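Local coordinates for protein ribosomal RNA small subunit methyltransferase Nep1 (Archaeoglobus fulgidus, PDB 3O7B) that probably methylates N1 of a specific pseudouridine in 16S ribosomal RNA during small-subunit biogenesis, using S-adenosylmethionine as the methyl donor and working as a homodimer, at residues A[36-41]-A[82-87]; A[47-52]-A[72-77]; A[92-97]-A[123-128]; A[137-142]-A[153-158]. All blocks are in the same frame, centred on the assembly; numbering follows the deposited sequence.

All four contacts belong to one SPOUT-type methyltransferase chain and are linked by packing in the order 2-1-4-3. Contact 1 ties the loop after strand 28-35 to the loop that leads into helix 87-98 and lies closest to the cofactor, with the side chain of Lys83 about 7 Å from the bound S-adenosylhomocysteine. Contact 2 forms within the chain between segments 36-41 and 82-87, its centre about 13 Å from that of contact 1, and Val50 CG1 meets Ile40 CD1 at 3.8 Å. Phe140 joins contact 1 to contact 4, and Leu125 and Ile153 join contact 4 to contact 3, which borders the second subunit. Contacts 2 and 3 are the farthest apart, about 28 Å between centres.

Contact 1: residues A[36-41]-A[82-87]; sequences SLELIP and EKRGRP
Ser36 OG is gripped from two directions: it donates to Lys83 O at 2.7 Å, in the carbonyl plane and on a lone pair, and accepts from Arg86 N at 2.8 Å. The hydroxyl thus bridges two backbone groups of the turn that runs through Gly85, whose positive phi suits a glycine. The OG stands opposite the backbone N of Ser36 (chi1 -167°), which carries it into this turn. Farther along, Arg84 takes Glu38 side-on: NE reaches OE2 at 2.9 Å and NH2 reaches OE1 at 2.8 Å, both on the syn side of the carboxylate, with the two planes only 19° apart. Two nearly straight bonds fix the rotation of both groups and pair two buried charges. A water links Glu38 OE2 to Gly85 N, and Pro41 CG comes to 3.6 Å from Arg84 NH2. The polar end of Arg86 forms a salt bridge with Asp88, consistent with the predicted role of Asp88 in stabilising Arg86, itself predicted to contact substrate rRNA, while Lys83 pairs with Glu34. Leu37 packs on Pro87 and on helix 129-142, and the whole contact joins the loop leaving strand 28-35 to the loop that leads into helix 87-98.

Contact 2: residues A[47-52]-A[72-77]; sequences HPAVRA and HTAMKS
The His47 imidazole lies flat over the backbone and methyl of Ala74. Ala74 CA sits 3.5 Å from the ring centroid and only 5° off the ring normal, a CH-pi contact over the middle of one face, and Ala74 CB touches His47 CG on the same side at 3.4 Å. Pro48 CD covers the opposite face nearer the rim, so the ring is sandwiched between its own neighbour in sequence and the 3-10 turn. His47 is also the N-cap of helix 48-57: a chi1 of -170° swings the ring back over the first turn, where ND1 accepts from Ala49 N at 3.0 Å, the donor tilted 18° from the ring plane. Beyond the ring, Ala49 CB meets Thr73 OG1 at 3.2 Å, and Val50 CG2 presses on Ala74 CB at 3.6 Å. Val50 also touches Ile40 and Pro61 in neighbouring loops. No hydrogen bond crosses between the two segments. Because ND1 is the acceptor of the capping bond, the ring should carry its proton on NE2 when neutral, and a positively charged form, which would protonate ND1 as well, would probably cost the helix this cap.

Contact 3: residues A[92-97]-A[123-128]; sequences QCLLLL and TRLPRN
Leu125 opens the contact in the loop that leads from strand 116-119 to helix 129-142 and lies against helix 87-98, one of the helices flanking the sheet of this SPOUT-type alpha/beta fold. Its CD1 reaches Leu94 CB at 3.6 Å, the two side chains crossing at a slant, and its CB meets Leu95 CD2 at 4.0 Å. Leu94 itself faces strands 28-35 and 105-111 through Phe32, Val107 and Val109, so Leu125 extends the apolar layer between helix and sheet. Pro126 packs its ring on Leu135 and Arg131 of helix 129-142 and offers its carbonyl to the contact: Leu95 CD2 approaches Pro126 O at 3.8 Å, while that oxygen accepts a hydrogen bond from His91. Arg127 follows with its backbone and its long side chain. Leu95 CD1 rests on Arg127 CA at 3.9 Å, and the chain bends at chi3 (78°) to bring one face of the guanidinium over Leu95, its NH2 held in a salt bridge with Asp99. An alanine in place of Leu95 is likely to open a gap against Leu125 and leave one face of the Arg127 guanidinium without its methyl neighbour. The contact borders the dimer interface, where Arg127 O accepts from Gln92 NE2 of the second subunit. On the guanidinium of Arg127, Leu95 CD2 stands 4.1 Å above one face, displaced toward the rim.

Contact 4: residues A[137-142]-A[153-158]; sequences EKLFEE and IEFKDV
Phe155 points its edge into the face of Phe140, a T-shaped pair with centroids 5.0 Å apart and planes at 77°. The atom at the point of contact is Phe155 CZ, poised 3.6 Å above the Phe140 plane over the ring centre, at similar distances from all six ring carbons. The Phe155 ring also has the main-chain carbonyl of Leu139 at its edge, near its plane, with CE2 3.5 Å from Leu139 O, a carbon-to-oxygen contact compatible with the slightly positive rim of an aromatic ring. Arg143 adds a cation-pi interaction to Phe155. These contacts join helix 129-142 to strand 150-156, near one border of the mixed sheet; the axes of 137-142 and 154-156 cross at -51° and come within 8.7 Å. Leu139 packs against both Ile153 and Phe155: its chi1 of 173° directs the methyls toward the strand, where CD2 meets Ile153 CG2 at 3.7 Å, and Leu139 CG meets Phe155 CE2 at 3.7 Å. Ile117 of the adjoining strand 116-119 touches Leu139, Ile153 and Phe155. Replacing Phe140 by an alanine would probably leave Phe155 CZ with no ring face to rest on and the aromatic edge freer to shift. On its helix, Phe140 also reaches toward the loop of contact 1, touching Leu37 and Leu39.

Contact 1: residues A[36-41]-A[82-87]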
loop_
_atom_site.group_PDB
_atom_site.type_symbol
_atom_site.label_atom_id
_atom_site.label_comp_id
_atom_site.label_asym_id
_atom_site.label_seq_id
_atom_site.Cartn_x
_atom_site.Cartn_y
_atom_site.Cartn_z
ATOM N N SER A 36 -12.331 7.941 -0.993
ATOM C CA SER A 36 -12.739 8.383 0.324
ATOM C C SER A 36 -11.813 9.510 0.774
ATOM O O SER A 36 -10.997 9.361 1.708
ATOM C CB SER A 36 -12.684 7.174 1.263
ATOM O OG SER A 36 -13.329 7.431 2.490
ATOM N N LEU A 37 -11.940 10.643 0.086
ATOM C CA LEU A 37 -11.010 11.749 0.188
ATOM C C LEU A 37 -11.810 13.046 0.243
ATOM O O LEU A 37 -12.401 13.472 -0.757
ATOM C CB LEU A 37 -10.120 11.702 -1.042
ATOM C CG LEU A 37 -8.774 12.362 -1.153
ATOM C CD1 LEU A 37 -7.803 11.689 -0.198
ATOM C CD2 LEU A 37 -8.324 12.182 -2.578
ATOM N N GLU A 38 -11.844 13.646 1.424
ATOM C CA GLU A 38 -12.572 14.894 1.650
ATOM C C GLU A 38 -12.076 15.583 2.906
ATOM O O GLU A 38 -11.557 14.928 3.826
ATOM C CB GLU A 38 -14.084 14.620 1.773
ATOM C CG GLU A 38 -14.521 13.969 3.081
ATOM C CD GLU A 38 -15.953 13.496 3.036
ATOM O OE1 GLU A 38 -16.824 14.336 2.709
ATOM O OE2 GLU A 38 -16.209 12.307 3.312
ATOM N N LEU A 39 -12.266 16.898 2.958
ATOM C CA LEU A 39 -12.022 17.648 4.175
ATOM C C LEU A 39 -13.162 17.423 5.176
ATOM O O LEU A 39 -14.248 16.972 4.805
ATOM C CB LEU A 39 -11.846 19.138 3.857
ATOM C CG LEU A 39 -10.690 19.475 2.912
ATOM C CD1 LEU A 39 -10.675 20.960 2.582
ATOM C CD2 LEU A 39 -9.358 19.019 3.497
ATOM N N ILE A 40 -12.906 17.713 6.444
ATOM C CA ILE A 40 -13.917 17.491 7.475
ATOM C C ILE A 40 -15.192 18.284 7.113
ATOM O O ILE A 40 -15.109 19.501 6.908
ATOM C CB ILE A 40 -13.376 17.864 8.878
ATOM C CG1 ILE A 40 -12.251 16.892 9.284
ATOM C CG2 ILE A 40 -14.502 17.811 9.921
ATOM C CD1 ILE A 40 -11.509 17.272 10.565
ATOM N N PRO A 41 -16.352 17.594 6.991
ATOM C CA PRO A 41 -17.609 18.277 6.674
ATOM C C PRO A 41 -17.994 19.315 7.722
ATOM O O PRO A 41 -17.742 19.141 8.919
ATOM C CB PRO A 41 -18.639 17.140 6.649
ATOM C CG PRO A 41 -17.857 15.924 6.374
ATOM C CD PRO A 41 -16.553 16.142 7.097
ATOM N N GLU A 82 -20.353 4.787 5.908
ATOM C CA GLU A 82 -19.548 3.590 5.671
ATOM C C GLU A 82 -18.500 3.796 4.566
ATOM O O GLU A 82 -17.487 3.098 4.545
ATOM C CB GLU A 82 -20.441 2.370 5.379
ATOM C CG GLU A 82 -21.124 2.350 4.015
ATOM C CD GLU A 82 -22.373 3.225 3.945
ATOM O OE1 GLU A 82 -22.794 3.787 4.988
ATOM O OE2 GLU A 82 -22.940 3.339 2.836
ATOM N N LYS A 83 -18.729 4.765 3.678
ATOM C CA LYS A 83 -17.776 5.049 2.592
ATOM C C LYS A 83 -16.676 6.041 2.965
ATOM O O LYS A 83 -15.720 6.211 2.204
ATOM C CB LYS A 83 -18.510 5.617 1.370
ATOM C CG LYS A 83 -19.402 4.611 0.679
ATOM C CD LYS A 83 -19.947 5.186 -0.610
ATOM C CE LYS A 83 -20.613 4.107 -1.433
ATOM N NZ LYS A 83 -21.198 4.653 -2.698
ATOM N N ARG A 84 -16.807 6.685 4.121
ATOM C CA ARG A 84 -16.071 7.924 4.395
ATOM C C ARG A 84 -14.904 7.761 5.351
ATOM O O ARG A 84 -14.861 6.808 6.137
ATOM C CB ARG A 84 -17.035 8.996 4.901
ATOM C CG ARG A 84 -18.148 9.253 3.913
ATOM C CD ARG A 84 -19.188 10.206 4.477
ATOM N NE ARG A 84 -18.854 11.583 4.154
ATOM C CZ ARG A 84 -19.730 12.579 4.156
ATOM N NH1 ARG A 84 -21.000 12.345 4.472
ATOM N NH2 ARG A 84 -19.339 13.799 3.832
ATOM N N GLY A 85 -13.964 8.698 5.259
ATOM C CA GLY A 85 -12.828 8.785 6.174
ATOM C C GLY A 85 -11.737 7.760 5.957
ATOM O O GLY A 85 -11.001 7.445 6.894
ATOM N N ARG A 86 -11.588 7.291 4.723
ATOM C CA ARG A 86 -10.564 6.253 4.420
ATOM C C ARG A 86 -9.600 6.607 3.281
ATOM O O ARG A 86 -9.539 5.906 2.280
ATOM C CB ARG A 86 -11.234 4.897 4.201
ATOM C CG ARG A 86 -11.968 4.387 5.446
ATOM C CD ARG A 86 -11.001 3.958 6.578
ATOM N NE ARG A 86 -10.054 2.973 6.073
ATOM C CZ ARG A 86 -10.319 1.686 5.898
ATOM N NH1 ARG A 86 -11.499 1.179 6.223
ATOM N NH2 ARG A 86 -9.383 0.893 5.387
ATOM N N PRO A 87 -8.795 7.669 3.471
ATOM C CA PRO A 87 -7.845 8.071 2.427
ATOM C C PRO A 87 -6.710 7.062 2.239
ATOM O O PRO A 87 -6.020 7.117 1.213
ATOM C CB PRO A 87 -7.310 9.424 2.919
ATOM C CG PRO A 87 -7.575 9.438 4.411
ATOM C CD PRO A 87 -8.771 8.563 4.648
HETATM O O HOH W 1 -9.732 6.151 -0.490
HETATM O O HOH W 2 -14.060 10.582 3.211
#

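Contact 2: residues A[47-52]-A[72-77]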
loop_
_atom_site.group_PDB
_atom_site.type_symbol
_atom_site.label_atom_id
_atom_site.label_comp_id
_atom_site.label_asym_id
_atom_site.label_seq_id
_atom_site.Cartn_x
_atom_site.Cartn_y
_atom_site.Cartn_z
ATOM N N HIS A 47 -17.410 19.214 16.825
ATOM C CA HIS A 47 -17.298 18.023 17.673
ATOM C C HIS A 47 -15.937 17.973 18.379
ATOM O O HIS A 47 -14.916 18.285 17.769
ATOM C CB HIS A 47 -17.522 16.756 16.843
ATOM C CG HIS A 47 -17.663 15.509 17.660
ATOM N ND1 HIS A 47 -16.584 14.860 18.220
ATOM C CD2 HIS A 47 -18.755 14.780 17.997
ATOM C CE1 HIS A 47 -17.002 13.790 18.873
ATOM N NE2 HIS A 47 -18.316 13.722 18.756
ATOM N N PRO A 48 -15.924 17.615 19.678
ATOM C CA PRO A 48 -14.697 17.502 20.475
ATOM C C PRO A 48 -13.561 16.673 19.861
ATOM O O PRO A 48 -12.400 17.036 20.017
ATOM C CB PRO A 48 -15.180 16.849 21.784
ATOM C CG PRO A 48 -16.595 16.426 21.530
ATOM C CD PRO A 48 -17.118 17.352 20.502
ATOM N N ALA A 49 -13.880 15.569 19.188
ATOM C CA ALA A 49 -12.844 14.753 18.539
ATOM C C ALA A 49 -12.161 15.523 17.409
ATOM O O ALA A 49 -10.959 15.369 17.182
ATOM C CB ALA A 49 -13.422 13.452 18.018
ATOM N N VAL A 50 -12.939 16.351 16.711
ATOM C CA VAL A 50 -12.413 17.197 15.637
ATOM C C VAL A 50 -11.612 18.375 16.198
ATOM O O VAL A 50 -10.538 18.697 15.690
ATOM C CB VAL A 50 -13.545 17.669 14.687
ATOM C CG1 VAL A 50 -13.068 18.763 13.749
ATOM C CG2 VAL A 50 -14.067 16.494 13.894
ATOM N N ARG A 51 -12.139 19.015 17.241
ATOM C CA ARG A 51 -11.427 20.114 17.898
ATOM C C ARG A 51 -10.104 19.644 18.508
ATOM O O ARG A 51 -9.100 20.355 18.441
ATOM C CB ARG A 51 -12.310 20.793 18.952
ATOM C CG ARG A 51 -13.297 21.807 18.374
ATOM C CD ARG A 51 -13.980 22.629 19.472
ATOM N NE ARG A 51 -13.029 23.440 20.238
ATOM C CZ ARG A 51 -12.779 24.730 20.018
ATOM N NH1 ARG A 51 -13.411 25.389 19.054
ATOM N NH2 ARG A 51 -11.895 25.366 20.773
ATOM N N ALA A 52 -10.108 18.441 19.081
ATOM C CA ALA A 52 -8.891 17.844 19.645
ATOM C C ALA A 52 -7.832 17.592 18.566
ATOM O O ALA A 52 -6.655 17.899 18.759
ATOM C CB ALA A 52 -9.220 16.550 20.371
ATOM N N HIS A 72 -13.563 9.193 14.089
ATOM C CA HIS A 72 -14.693 8.260 14.158
ATOM C C HIS A 72 -15.871 8.773 15.003
ATOM O O HIS A 72 -17.018 8.757 14.556
ATOM C CB HIS A 72 -14.235 6.921 14.726
ATOM C CG HIS A 72 -15.352 5.935 14.899
ATOM N ND1 HIS A 72 -15.957 5.695 16.116
ATOM C CD2 HIS A 72 -16.006 5.162 13.997
ATOM C CE1 HIS A 72 -16.916 4.800 15.960
ATOM N NE2 HIS A 72 -16.961 4.454 14.686
ATOM N N THR A 73 -15.581 9.206 16.222
ATOM C CA THR A 73 -16.659 9.594 17.142
ATOM C C THR A 73 -17.427 10.834 16.671
ATOM O O THR A 73 -18.588 11.016 17.040
ATOM C CB THR A 73 -16.162 9.779 18.582
ATOM O OG1 THR A 73 -15.189 10.819 18.628
ATOM C CG2 THR A 73 -15.549 8.496 19.095
ATOM N N ALA A 74 -16.784 11.676 15.864
ATOM C CA ALA A 74 -17.435 12.849 15.268
ATOM C C ALA A 74 -18.269 12.520 14.026
ATOM O O ALA A 74 -19.042 13.362 13.554
ATOM C CB ALA A 74 -16.396 13.906 14.941
ATOM N N MET A 75 -18.134 11.309 13.492
ATOM C CA MET A 75 -18.724 10.981 12.191
ATOM C C MET A 75 -20.095 10.321 12.241
ATOM O O MET A 75 -20.655 9.986 11.200
ATOM C CB MET A 75 -17.765 10.102 11.378
ATOM C CG MET A 75 -16.505 10.839 10.942
ATOM S SD MET A 75 -15.212 9.736 10.327
ATOM C CE MET A 75 -15.945 9.137 8.813
ATOM N N LYS A 76 -20.642 10.162 13.447
ATOM C CA LYS A 76 -21.877 9.399 13.643
ATOM C C LYS A 76 -23.064 9.916 12.822
ATOM O O LYS A 76 -23.884 9.115 12.345
ATOM C CB LYS A 76 -22.238 9.316 15.135
ATOM C CG LYS A 76 -21.271 8.484 15.973
ATOM C CD LYS A 76 -21.488 8.720 17.473
ATOM C CE LYS A 76 -20.288 8.258 18.284
ATOM N NZ LYS A 76 -20.477 8.545 19.731
ATOM N N SER A 77 -23.130 11.231 12.623
ATOM C CA SER A 77 -24.255 11.863 11.924
ATOM C C SER A 77 -24.108 11.988 10.407
ATOM O O SER A 77 -25.002 12.499 9.733
ATOM C CB SER A 77 -24.518 13.250 12.507
ATOM O OG SER A 77 -23.449 14.135 12.213
#

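Contact 3: residues A[92-97]-A[123-128]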
loop_
_atom_site.group_PDB
_atom_site.type_symbol
_atom_site.label_atom_id
_atom_site.label_comp_id
_atom_site.label_asym_id
_atom_site.label_seq_id
_atom_site.Cartn_x
_atom_site.Cartn_y
_atom_site.Cartn_z
ATOM N N GLN A 92 -2.710 3.793 -1.173
ATOM C CA GLN A 92 -1.924 2.609 -1.487
ATOM C C GLN A 92 -2.103 2.212 -2.936
ATOM O O GLN A 92 -1.162 1.764 -3.597
ATOM C CB GLN A 92 -2.319 1.473 -0.544
ATOM C CG GLN A 92 -2.023 1.806 0.939
ATOM C CD GLN A 92 -2.907 1.085 1.942
ATOM O OE1 GLN A 92 -3.766 0.273 1.579
ATOM N NE2 GLN A 92 -2.701 1.388 3.226
ATOM N N CYS A 93 -3.319 2.386 -3.465
ATOM C CA CYS A 93 -3.559 2.037 -4.847
ATOM C C CYS A 93 -2.779 2.928 -5.787
ATOM O O CYS A 93 -2.219 2.464 -6.770
ATOM C CB CYS A 93 -5.052 2.149 -5.180
ATOM S SG CYS A 93 -6.090 0.907 -4.367
ATOM N N LEU A 94 -2.740 4.218 -5.460
ATOM C CA LEU A 94 -1.962 5.156 -6.274
ATOM C C LEU A 94 -0.473 4.841 -6.211
ATOM O O LEU A 94 0.222 4.933 -7.213
ATOM C CB LEU A 94 -2.166 6.593 -5.803
ATOM C CG LEU A 94 -3.496 7.230 -6.211
ATOM C CD1 LEU A 94 -3.689 8.484 -5.378
ATOM C CD2 LEU A 94 -3.493 7.516 -7.707
ATOM N N LEU A 95 0.023 4.494 -5.017
ATOM C CA LEU A 95 1.455 4.165 -4.926
ATOM C C LEU A 95 1.807 3.025 -5.857
ATOM O O LEU A 95 2.750 3.103 -6.633
ATOM C CB LEU A 95 1.861 3.813 -3.495
ATOM C CG LEU A 95 1.921 4.941 -2.476
ATOM C CD1 LEU A 95 2.401 4.379 -1.129
ATOM C CD2 LEU A 95 2.805 6.089 -2.946
ATOM N N LEU A 96 1.034 1.946 -5.799
ATOM C CA LEU A 96 1.322 0.793 -6.627
ATOM C C LEU A 96 1.233 1.136 -8.110
ATOM O O LEU A 96 2.109 0.799 -8.895
ATOM C CB LEU A 96 0.385 -0.359 -6.296
ATOM C CG LEU A 96 0.478 -1.569 -7.217
ATOM C CD1 LEU A 96 1.939 -2.098 -7.309
ATOM C CD2 LEU A 96 -0.436 -2.634 -6.713
ATOM N N LEU A 97 0.129 1.771 -8.494
ATOM C CA LEU A 97 -0.073 2.080 -9.893
ATOM C C LEU A 97 1.057 2.952 -10.455
ATOM O O LEU A 97 1.601 2.668 -11.529
ATOM C CB LEU A 97 -1.430 2.787 -10.055
ATOM C CG LEU A 97 -1.790 3.043 -11.514
ATOM C CD1 LEU A 97 -2.010 1.733 -12.295
ATOM C CD2 LEU A 97 -3.031 3.899 -11.581
ATOM N N THR A 123 4.337 11.919 -11.212
ATOM C CA THR A 123 4.305 12.327 -9.809
ATOM C C THR A 123 4.809 11.217 -8.876
ATOM O O THR A 123 4.395 10.058 -8.996
ATOM C CB THR A 123 2.861 12.722 -9.399
ATOM O OG1 THR A 123 2.460 13.836 -10.194
ATOM C CG2 THR A 123 2.773 13.113 -7.934
ATOM N N ARG A 124 5.707 11.570 -7.950
ATOM C CA ARG A 124 6.128 10.670 -6.880
ATOM C C ARG A 124 5.363 11.052 -5.635
ATOM O O ARG A 124 5.660 12.072 -5.003
ATOM C CB ARG A 124 7.633 10.801 -6.591
ATOM C CG ARG A 124 8.581 10.394 -7.706
ATOM C CD ARG A 124 10.044 10.356 -7.167
ATOM N NE ARG A 124 10.344 11.465 -6.254
ATOM C CZ ARG A 124 10.870 12.640 -6.621
ATOM N NH1 ARG A 124 11.183 12.856 -7.889
ATOM N NH2 ARG A 124 11.083 13.592 -5.706
ATOM N N LEU A 125 4.365 10.261 -5.274
ATOM C CA LEU A 125 3.568 10.573 -4.095
ATOM C C LEU A 125 4.324 10.159 -2.845
ATOM O O LEU A 125 5.094 9.193 -2.907
ATOM C CB LEU A 125 2.221 9.834 -4.129
ATOM C CG LEU A 125 1.242 10.351 -5.178
ATOM C CD1 LEU A 125 0.113 9.340 -5.304
ATOM C CD2 LEU A 125 0.710 11.747 -4.880
ATOM N N PRO A 126 4.074 10.846 -1.715
ATOM C CA PRO A 126 4.693 10.399 -0.450
ATOM C C PRO A 126 4.252 8.978 -0.122
ATOM O O PRO A 126 3.060 8.647 -0.174
ATOM C CB PRO A 126 4.136 11.376 0.589
ATOM C CG PRO A 126 3.664 12.567 -0.200
ATOM C CD PRO A 126 3.227 12.040 -1.524
ATOM N N ARG A 127 5.218 8.146 0.236
ATOM C CA ARG A 127 4.947 6.763 0.605
ATOM C C ARG A 127 4.451 6.641 2.040
ATOM O O ARG A 127 3.731 5.692 2.370
ATOM C CB ARG A 127 6.173 5.897 0.326
ATOM C CG ARG A 127 6.577 6.064 -1.148
ATOM C CD ARG A 127 7.502 5.009 -1.586
ATOM N NE ARG A 127 6.835 3.742 -1.864
ATOM C CZ ARG A 127 6.320 3.390 -3.041
ATOM N NH1 ARG A 127 6.292 4.248 -4.061
ATOM N NH2 ARG A 127 5.813 2.186 -3.185
ATOM N N ASN A 128 4.811 7.617 2.870
ATOM C CA ASN A 128 4.340 7.672 4.233
ATOM C C ASN A 128 2.940 8.263 4.221
ATOM O O ASN A 128 2.715 9.348 3.668
ATOM C CB ASN A 128 5.290 8.520 5.077
ATOM C CG ASN A 128 4.782 8.724 6.473
ATOM O OD1 ASN A 128 3.916 9.570 6.710
ATOM N ND2 ASN A 128 5.282 7.935 7.410
#

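Contact 4: residues A[137-142]-A[153-158]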
loop_
_atom_site.group_PDB
_atom_site.type_symbol
_atom_site.label_atom_id
_atom_site.label_comp_id
_atom_site.label_asym_id
_atom_site.label_seq_id
_atom_site.Cartn_x
_atom_site.Cartn_y
_atom_site.Cartn_z
ATOM N N GLU A 137 -4.262 17.521 1.942
ATOM C CA GLU A 137 -4.769 18.766 2.556
ATOM C C GLU A 137 -4.310 19.995 1.776
ATOM O O GLU A 137 -5.110 20.919 1.506
ATOM C CB GLU A 137 -4.359 18.846 4.024
ATOM C CG GLU A 137 -5.110 17.802 4.853
ATOM C CD GLU A 137 -4.572 17.591 6.258
ATOM O OE1 GLU A 137 -3.506 18.157 6.582
ATOM O OE2 GLU A 137 -5.216 16.858 7.039
ATOM N N LYS A 138 -3.041 20.013 1.391
ATOM C CA LYS A 138 -2.519 21.117 0.596
ATOM C C LYS A 138 -3.214 21.191 -0.769
ATOM O O LYS A 138 -3.557 22.278 -1.244
ATOM C CB LYS A 138 -1.008 20.971 0.423
ATOM C CG LYS A 138 -0.370 22.131 -0.331
ATOM C CD LYS A 138 1.122 21.926 -0.487
ATOM C CE LYS A 138 1.751 23.179 -1.079
ATOM N NZ LYS A 138 3.234 23.043 -1.113
ATOM N N LEU A 139 -3.428 20.046 -1.405
ATOM C CA LEU A 139 -4.137 20.000 -2.670
ATOM C C LEU A 139 -5.549 20.594 -2.551
ATOM O O LEU A 139 -5.965 21.393 -3.404
ATOM C CB LEU A 139 -4.181 18.555 -3.178
ATOM C CG LEU A 139 -5.052 18.340 -4.413
ATOM C CD1 LEU A 139 -4.448 18.984 -5.648
ATOM C CD2 LEU A 139 -5.262 16.852 -4.625
ATOM N N PHE A 140 -6.281 20.244 -1.497
ATOM C CA PHE A 140 -7.642 20.778 -1.337
ATOM C C PHE A 140 -7.639 22.290 -1.104
ATOM O O PHE A 140 -8.576 22.989 -1.516
ATOM C CB PHE A 140 -8.406 20.047 -0.234
ATOM C CG PHE A 140 -9.044 18.757 -0.686
ATOM C CD1 PHE A 140 -8.292 17.592 -0.851
ATOM C CD2 PHE A 140 -10.402 18.717 -0.984
ATOM C CE1 PHE A 140 -8.896 16.393 -1.284
ATOM C CE2 PHE A 140 -11.010 17.533 -1.408
ATOM C CZ PHE A 140 -10.264 16.376 -1.556
ATOM N N GLU A 141 -6.582 22.788 -0.470
ATOM C CA GLU A 141 -6.429 24.212 -0.181
ATOM C C GLU A 141 -5.992 25.014 -1.403
ATOM O O GLU A 141 -6.601 26.041 -1.723
ATOM C CB GLU A 141 -5.410 24.387 0.946
ATOM C CG GLU A 141 -5.040 25.842 1.254
ATOM C CD GLU A 141 -6.196 26.670 1.790
ATOM O OE1 GLU A 141 -7.202 26.107 2.289
ATOM O OE2 GLU A 141 -6.082 27.917 1.724
ATOM N N GLU A 142 -4.937 24.554 -2.072
ATOM C CA GLU A 142 -4.289 25.284 -3.168
ATOM C C GLU A 142 -4.810 24.903 -4.551
ATOM O O GLU A 142 -4.595 25.633 -5.521
ATOM C CB GLU A 142 -2.767 25.101 -3.103
ATOM C CG GLU A 142 -2.217 25.545 -1.755
ATOM C CD GLU A 142 -0.735 25.853 -1.724
ATOM O OE1 GLU A 142 -0.021 25.686 -2.740
ATOM O OE2 GLU A 142 -0.281 26.281 -0.643
ATOM N N ILE A 153 -0.361 17.530 -9.659
ATOM C CA ILE A 153 -1.687 17.098 -9.225
ATOM C C ILE A 153 -2.588 18.306 -9.278
ATOM O O ILE A 153 -2.192 19.374 -8.851
ATOM C CB ILE A 153 -1.693 16.559 -7.776
ATOM C CG1 ILE A 153 -0.525 15.590 -7.516
ATOM C CG2 ILE A 153 -3.068 15.924 -7.465
ATOM C CD1 ILE A 153 -0.394 15.169 -6.026
ATOM N N GLU A 154 -3.804 18.152 -9.809
ATOM C CA GLU A 154 -4.726 19.290 -9.903
ATOM C C GLU A 154 -6.186 18.870 -9.997
ATOM O O GLU A 154 -6.493 17.899 -10.696
ATOM C CB GLU A 154 -4.388 20.130 -11.140
ATOM C CG GLU A 154 -5.079 21.480 -11.160
ATOM C CD GLU A 154 -4.702 22.331 -12.358
ATOM O OE1 GLU A 154 -4.496 21.781 -13.464
ATOM O OE2 GLU A 154 -4.619 23.566 -12.185
ATOM N N PHE A 155 -7.073 19.608 -9.321
ATOM C CA PHE A 155 -8.520 19.450 -9.552
ATOM C C PHE A 155 -8.846 19.925 -10.955
ATOM O O PHE A 155 -8.325 20.958 -11.409
ATOM C CB PHE A 155 -9.338 20.255 -8.560
ATOM C CG PHE A 155 -9.384 19.657 -7.196
ATOM C CD1 PHE A 155 -10.325 18.691 -6.885
ATOM C CD2 PHE A 155 -8.458 20.035 -6.217
ATOM C CE1 PHE A 155 -10.377 18.127 -5.606
ATOM C CE2 PHE A 155 -8.504 19.482 -4.940
ATOM C CZ PHE A 155 -9.447 18.526 -4.634
ATOM N N LYS A 156 -9.706 19.179 -11.648
ATOM C CA LYS A 156 -10.168 19.604 -12.970
ATOM C C LYS A 156 -11.636 20.009 -12.911
ATOM O O LYS A 156 -12.436 19.343 -12.242
ATOM C CB LYS A 156 -9.981 18.494 -14.005
ATOM C CG LYS A 156 -8.542 18.018 -14.184
ATOM C CD LYS A 156 -7.597 19.110 -14.677
ATOM C CE LYS A 156 -6.352 18.477 -15.281
ATOM N NZ LYS A 156 -5.462 19.472 -15.942
ATOM N N ASP A 157 -12.000 21.074 -13.637
ATOM C CA ASP A 157 -13.382 21.580 -13.618
ATOM C C ASP A 157 -14.249 20.828 -14.625
ATOM O O ASP A 157 -14.878 21.415 -15.524
ATOM C CB ASP A 157 -13.431 23.090 -13.891
ATOM C CG ASP A 157 -14.780 23.712 -13.523
ATOM O OD1 ASP A 157 -15.592 23.068 -12.816
ATOM O OD2 ASP A 157 -15.016 24.872 -13.936
ATOM N N VAL A 158 -14.250 19.511 -14.486
ATOM C CA VAL A 158 -15.048 18.623 -15.322
ATOM C C VAL A 158 -15.653 17.553 -14.423
ATOM O O VAL A 158 -15.386 17.508 -13.218
ATOM C CB VAL A 158 -14.221 17.964 -16.437
ATOM C CG1 VAL A 158 -13.532 19.009 -17.307
ATOM C CG2 VAL A 158 -13.184 16.953 -15.855
#